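Local coordinates for structure-specific endonuclease subunit SLX4 (Thielavia terrestris, PDB 6SEI), which probably acts as the regulatory subunit of the SLX1-SLX4 structure-specific endonuclease, which cuts branched DNA during repair and recombination, and is represented here by its C-terminal SLX1-binding domain, at residues Ile23-Val27 with Leu56-Leu60; Asp49-Asp55 with Val88-Arg93. All coordinates share one frame. Numbering follows the deposited sequence.

Contact 1: Ile23-Val27 with Leu56-Leu60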
# COMPACT_ATOMS: atom_id res chain seq x y z
N ILE B 23 -21.36 24.10 32.02
CA ILE B 23 -20.74 25.27 31.41
C ILE B 23 -21.55 25.72 30.20
O ILE B 23 -21.79 26.92 30.01
CB ILE B 23 -19.28 24.97 31.03
CG1 ILE B 23 -18.48 24.53 32.26
CG2 ILE B 23 -18.64 26.20 30.40
CD1 ILE B 23 -17.12 24.00 31.91
N THR B 24 -21.96 24.77 29.36
CA THR B 24 -22.76 25.11 28.19
C THR B 24 -24.03 25.85 28.60
O THR B 24 -24.31 26.95 28.10
CB THR B 24 -23.10 23.85 27.40
OG1 THR B 24 -21.90 23.13 27.12
CG2 THR B 24 -23.81 24.19 26.09
N GLN B 25 -24.80 25.27 29.52
CA GLN B 25 -26.04 25.91 29.95
C GLN B 25 -25.78 27.28 30.56
O GLN B 25 -26.55 28.22 30.34
CB GLN B 25 -26.78 25.01 30.93
CG GLN B 25 -28.30 25.10 30.82
CD GLN B 25 -28.86 24.23 29.70
OE1 GLN B 25 -28.55 24.42 28.52
NE2 GLN B 25 -29.69 23.26 30.06
N ALA B 26 -24.69 27.42 31.32
CA ALA B 26 -24.36 28.71 31.91
C ALA B 26 -24.14 29.77 30.83
O ALA B 26 -24.71 30.86 30.90
CB ALA B 26 -23.13 28.58 32.81
N VAL B 27 -23.32 29.44 29.83
CA VAL B 27 -23.06 30.38 28.74
C VAL B 27 -24.34 30.64 27.95
O VAL B 27 -24.70 31.79 27.68
CB VAL B 27 -21.95 29.83 27.82
CG1 VAL B 27 -21.71 30.76 26.64
CG2 VAL B 27 -20.67 29.62 28.61
N LEU B 56 -13.46 34.30 30.76
CA LEU B 56 -14.63 33.43 30.84
C LEU B 56 -14.57 32.56 32.09
O LEU B 56 -15.60 32.30 32.72
CB LEU B 56 -14.74 32.57 29.59
CG LEU B 56 -15.90 31.57 29.60
CD1 LEU B 56 -17.23 32.29 29.55
CD2 LEU B 56 -15.77 30.56 28.47
N THR B 57 -13.37 32.10 32.46
CA THR B 57 -13.21 31.31 33.67
C THR B 57 -13.72 32.06 34.89
O THR B 57 -14.49 31.52 35.69
CB THR B 57 -11.74 30.92 33.85
OG1 THR B 57 -11.22 30.41 32.62
CG2 THR B 57 -11.58 29.87 34.94
N ALA B 58 -13.29 33.32 35.05
CA ALA B 58 -13.73 34.11 36.19
C ALA B 58 -15.24 34.35 36.15
O ALA B 58 -15.90 34.35 37.19
CB ALA B 58 -12.98 35.44 36.22
N TRP B 59 -15.79 34.54 34.95
CA TRP B 59 -17.22 34.82 34.82
C TRP B 59 -18.07 33.63 35.25
O TRP B 59 -19.12 33.81 35.86
CB TRP B 59 -17.53 35.22 33.38
CG TRP B 59 -18.97 35.57 33.14
CD1 TRP B 59 -19.59 36.74 33.45
CD2 TRP B 59 -19.96 34.74 32.51
NE1 TRP B 59 -20.91 36.70 33.06
CE2 TRP B 59 -21.16 35.48 32.49
CE3 TRP B 59 -19.95 33.45 31.97
CZ2 TRP B 59 -22.34 34.97 31.94
CZ3 TRP B 59 -21.12 32.95 31.44
CH2 TRP B 59 -22.30 33.71 31.42
N LEU B 60 -17.62 32.42 34.92
CA LEU B 60 -18.39 31.23 35.28
C LEU B 60 -18.40 31.00 36.79
O LEU B 60 -19.40 30.51 37.33
CB LEU B 60 -17.83 30.00 34.57
CG LEU B 60 -17.98 29.95 33.04
CD1 LEU B 60 -16.92 29.05 32.43
CD2 LEU B 60 -19.37 29.48 32.65

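Contact 2: Asp49-Asp55 with Val88-Arg93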
# COMPACT_ATOMS: atom_id res chain seq x y z
N ASP B 49 -15.17 35.57 18.39
CA ASP B 49 -14.25 36.32 19.23
C ASP B 49 -13.28 35.35 19.89
O ASP B 49 -13.73 34.39 20.54
CB ASP B 49 -14.99 37.11 20.31
CG ASP B 49 -15.71 38.34 19.78
OD1 ASP B 49 -15.37 38.83 18.68
OD2 ASP B 49 -16.64 38.81 20.47
N PRO B 50 -11.97 35.52 19.74
CA PRO B 50 -11.02 34.69 20.50
C PRO B 50 -11.25 34.87 22.00
O PRO B 50 -11.21 35.98 22.52
CB PRO B 50 -9.65 35.21 20.07
CG PRO B 50 -9.88 35.81 18.73
CD PRO B 50 -11.27 36.41 18.79
N ILE B 51 -11.51 33.75 22.67
CA ILE B 51 -12.00 33.76 24.05
C ILE B 51 -10.81 33.77 25.00
O ILE B 51 -10.05 32.80 25.07
CB ILE B 51 -12.91 32.56 24.32
CG1 ILE B 51 -14.13 32.61 23.41
CG2 ILE B 51 -13.33 32.51 25.78
CD1 ILE B 51 -14.89 33.91 23.48
N ILE B 52 -10.64 34.87 25.74
CA ILE B 52 -9.62 34.91 26.78
C ILE B 52 -10.10 34.04 27.94
O ILE B 52 -11.14 34.32 28.55
CB ILE B 52 -9.33 36.35 27.21
CG1 ILE B 52 -8.49 37.05 26.14
CG2 ILE B 52 -8.61 36.37 28.55
CD1 ILE B 52 -8.62 38.56 26.14
N LEU B 53 -9.33 32.99 28.24
CA LEU B 53 -9.82 31.93 29.12
C LEU B 53 -10.07 32.42 30.53
O LEU B 53 -11.15 32.21 31.09
CB LEU B 53 -8.83 30.76 29.12
CG LEU B 53 -8.76 29.99 27.80
CD1 LEU B 53 -7.43 29.28 27.65
CD2 LEU B 53 -9.92 29.00 27.73
N GLU B 54 -9.08 33.09 31.14
CA GLU B 54 -9.24 33.53 32.52
C GLU B 54 -10.38 34.53 32.67
O GLU B 54 -10.89 34.71 33.78
CB GLU B 54 -7.94 34.15 33.03
CG GLU B 54 -6.72 33.24 32.86
CD GLU B 54 -6.02 33.44 31.53
OE1 GLU B 54 -6.60 34.11 30.64
OE2 GLU B 54 -4.89 32.94 31.37
N ASP B 55 -10.81 35.17 31.58
CA ASP B 55 -11.97 36.04 31.62
C ASP B 55 -13.27 35.24 31.69
O ASP B 55 -14.10 35.48 32.58
CB ASP B 55 -11.98 36.97 30.41
CG ASP B 55 -10.96 38.07 30.52
OD1 ASP B 55 -10.40 38.26 31.62
OD2 ASP B 55 -10.71 38.77 29.51
N VAL B 88 -14.69 26.38 19.88
CA VAL B 88 -14.60 27.77 20.31
C VAL B 88 -13.12 28.13 20.48
O VAL B 88 -12.41 27.51 21.28
CB VAL B 88 -15.39 28.01 21.60
CG1 VAL B 88 -15.22 29.45 22.07
CG2 VAL B 88 -16.86 27.70 21.38
N CYS B 89 -12.67 29.11 19.71
CA CYS B 89 -11.27 29.53 19.72
C CYS B 89 -10.97 30.33 20.98
O CYS B 89 -11.67 31.31 21.29
CB CYS B 89 -11.00 30.37 18.47
SG CYS B 89 -9.43 31.25 18.41
N CYS B 90 -9.91 29.94 21.69
CA CYS B 90 -9.56 30.57 22.96
C CYS B 90 -8.06 30.81 23.04
O CYS B 90 -7.28 30.37 22.18
CB CYS B 90 -10.02 29.71 24.15
SG CYS B 90 -9.57 27.97 24.02
N LEU B 91 -7.65 31.54 24.08
CA LEU B 91 -6.24 31.84 24.31
C LEU B 91 -6.03 32.15 25.79
O LEU B 91 -6.96 32.48 26.52
CB LEU B 91 -5.77 33.00 23.44
CG LEU B 91 -6.47 34.35 23.64
CD1 LEU B 91 -5.64 35.29 24.50
CD2 LEU B 91 -6.80 34.99 22.30
N TRP B 92 -4.77 32.03 26.21
CA TRP B 92 -4.35 32.45 27.53
C TRP B 92 -3.95 33.92 27.49
O TRP B 92 -3.33 34.38 26.53
CB TRP B 92 -3.17 31.62 28.04
CG TRP B 92 -3.46 30.16 28.15
CD1 TRP B 92 -3.12 29.19 27.26
CD2 TRP B 92 -4.13 29.50 29.23
NE1 TRP B 92 -3.54 27.96 27.71
CE2 TRP B 92 -4.17 28.13 28.92
CE3 TRP B 92 -4.70 29.93 30.43
CZ2 TRP B 92 -4.76 27.19 29.76
CZ3 TRP B 92 -5.29 29.00 31.26
CH2 TRP B 92 -5.31 27.64 30.93
N ARG B 93 -4.30 34.65 28.54
CA ARG B 93 -3.95 36.07 28.63
C ARG B 93 -2.46 36.25 28.93
O ARG B 93 -1.71 36.80 28.12
CB ARG B 93 -4.80 36.76 29.69
CG ARG B 93 -4.53 38.25 29.82
CD ARG B 93 -5.54 38.90 30.74
NE ARG B 93 -5.71 38.14 31.97
CZ ARG B 93 -6.89 37.88 32.52
NH1 ARG B 93 -8.00 38.32 31.95
NH2 ARG B 93 -6.96 37.17 33.65

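Contact 1: Ile23-Val27 with Leu56-Leu60
Two helices cross almost at right angles here, the axes of Ile23-Val27 and Leu56-Leu60 making 88° and coming no closer than 11.5 Å, so side chains bridge the gap. The main bump is Leu60. Its CD2 sits against the small methyl of Ala26 (CB to CD2 3.9 Å), where the short side chain leaves a hollow, while its CD1 meets Ile23 CG2 at 3.9 Å. Val27 closes that hollow with its CG2, 4.2 Å from Leu60 CD2 and 4.5 Å from Leu56 CD1. The contact lies in the hydrophobic core of the small helical domain that belongs to the Slx4 endonuclease family, in the helix-turn-helix clan; Val79 of helix 76-85 also packs on Leu56 and Leu60. Trp59 reaches across with the rim of its ring, which lies against the backbone: CH2 is 3.8 Å from Ala26 O, and CZ3 is 4.2 Å from Val27 CA. Ala26 O accepts a hydrogen bond from Arg67, and the indole of Trp59 also meets the ring of Trp41.

Contact 2: Asp49-Asp55 with Val88-Arg93
Backbone hydrogen bonds tie Asp49-Asp55 to Val88-Arg93 in parallel register, Ile51 beside Cys90 and Ile52 beside Leu91. Ile51 N donates to Cys89 O (2.8 Å), Leu91 N to Ile51 O (2.9 Å) and Leu53 N to Leu91 O (3.0 Å). The last bond uses the first turn of helix 53-67, for which Ile52 is the N-cap residue, so the short strand runs straight into the helix. The result is a two-stranded parallel sheet in an otherwise helical domain, pinning the C-terminal end of the modelled chain to the start of that helix. Apolar contacts line both faces. On one, Ile51 CG1 meets Val88 CG1 (3.6 Å) and Leu53 CD2 meets Cys90 CB (3.7 Å); on the other, Leu91 packs through CD2 on Pro50 CB (3.6 Å) and through CD1 on Ile52 CG1 (3.7 Å). Leu53 CD1 makes a CH-pi contact over the six-membered ring of Trp92, 3.7 Å from its centroid, and Arg96 of the SLX1 chain makes a cation-pi interaction with this indole. Charged groups gather at Arg93: its NH1 forms a very short salt bridge with Asp55 OD1 (2.4 Å), and its backbone N donates to Glu54 OE1 (3.2 Å). At the other end, Asp49 forms salt bridges with Lys44 and with Arg301 of the SLX1 chain.

Overall arrangement
Helix 53-67 serves both contacts: its first turn belongs to contact 2 and the next residues to contact 1, so the strand pairing and the helix crossing are joined by one continuous helix. Their centres lie about 12 Å apart, and they touch directly where Leu56 CB packs on Ile51 CG2 at 4.1 Å. Along the chain their segments alternate. Contact 1 is central, its centre about 3 Å from that of the chain, whereas contact 2, about 10 Å from it, borders SLX1. The bound calcium ion, at a site that includes Asp66 and Asp71, is about 13 Å from the side chain of Ala26 in contact 1.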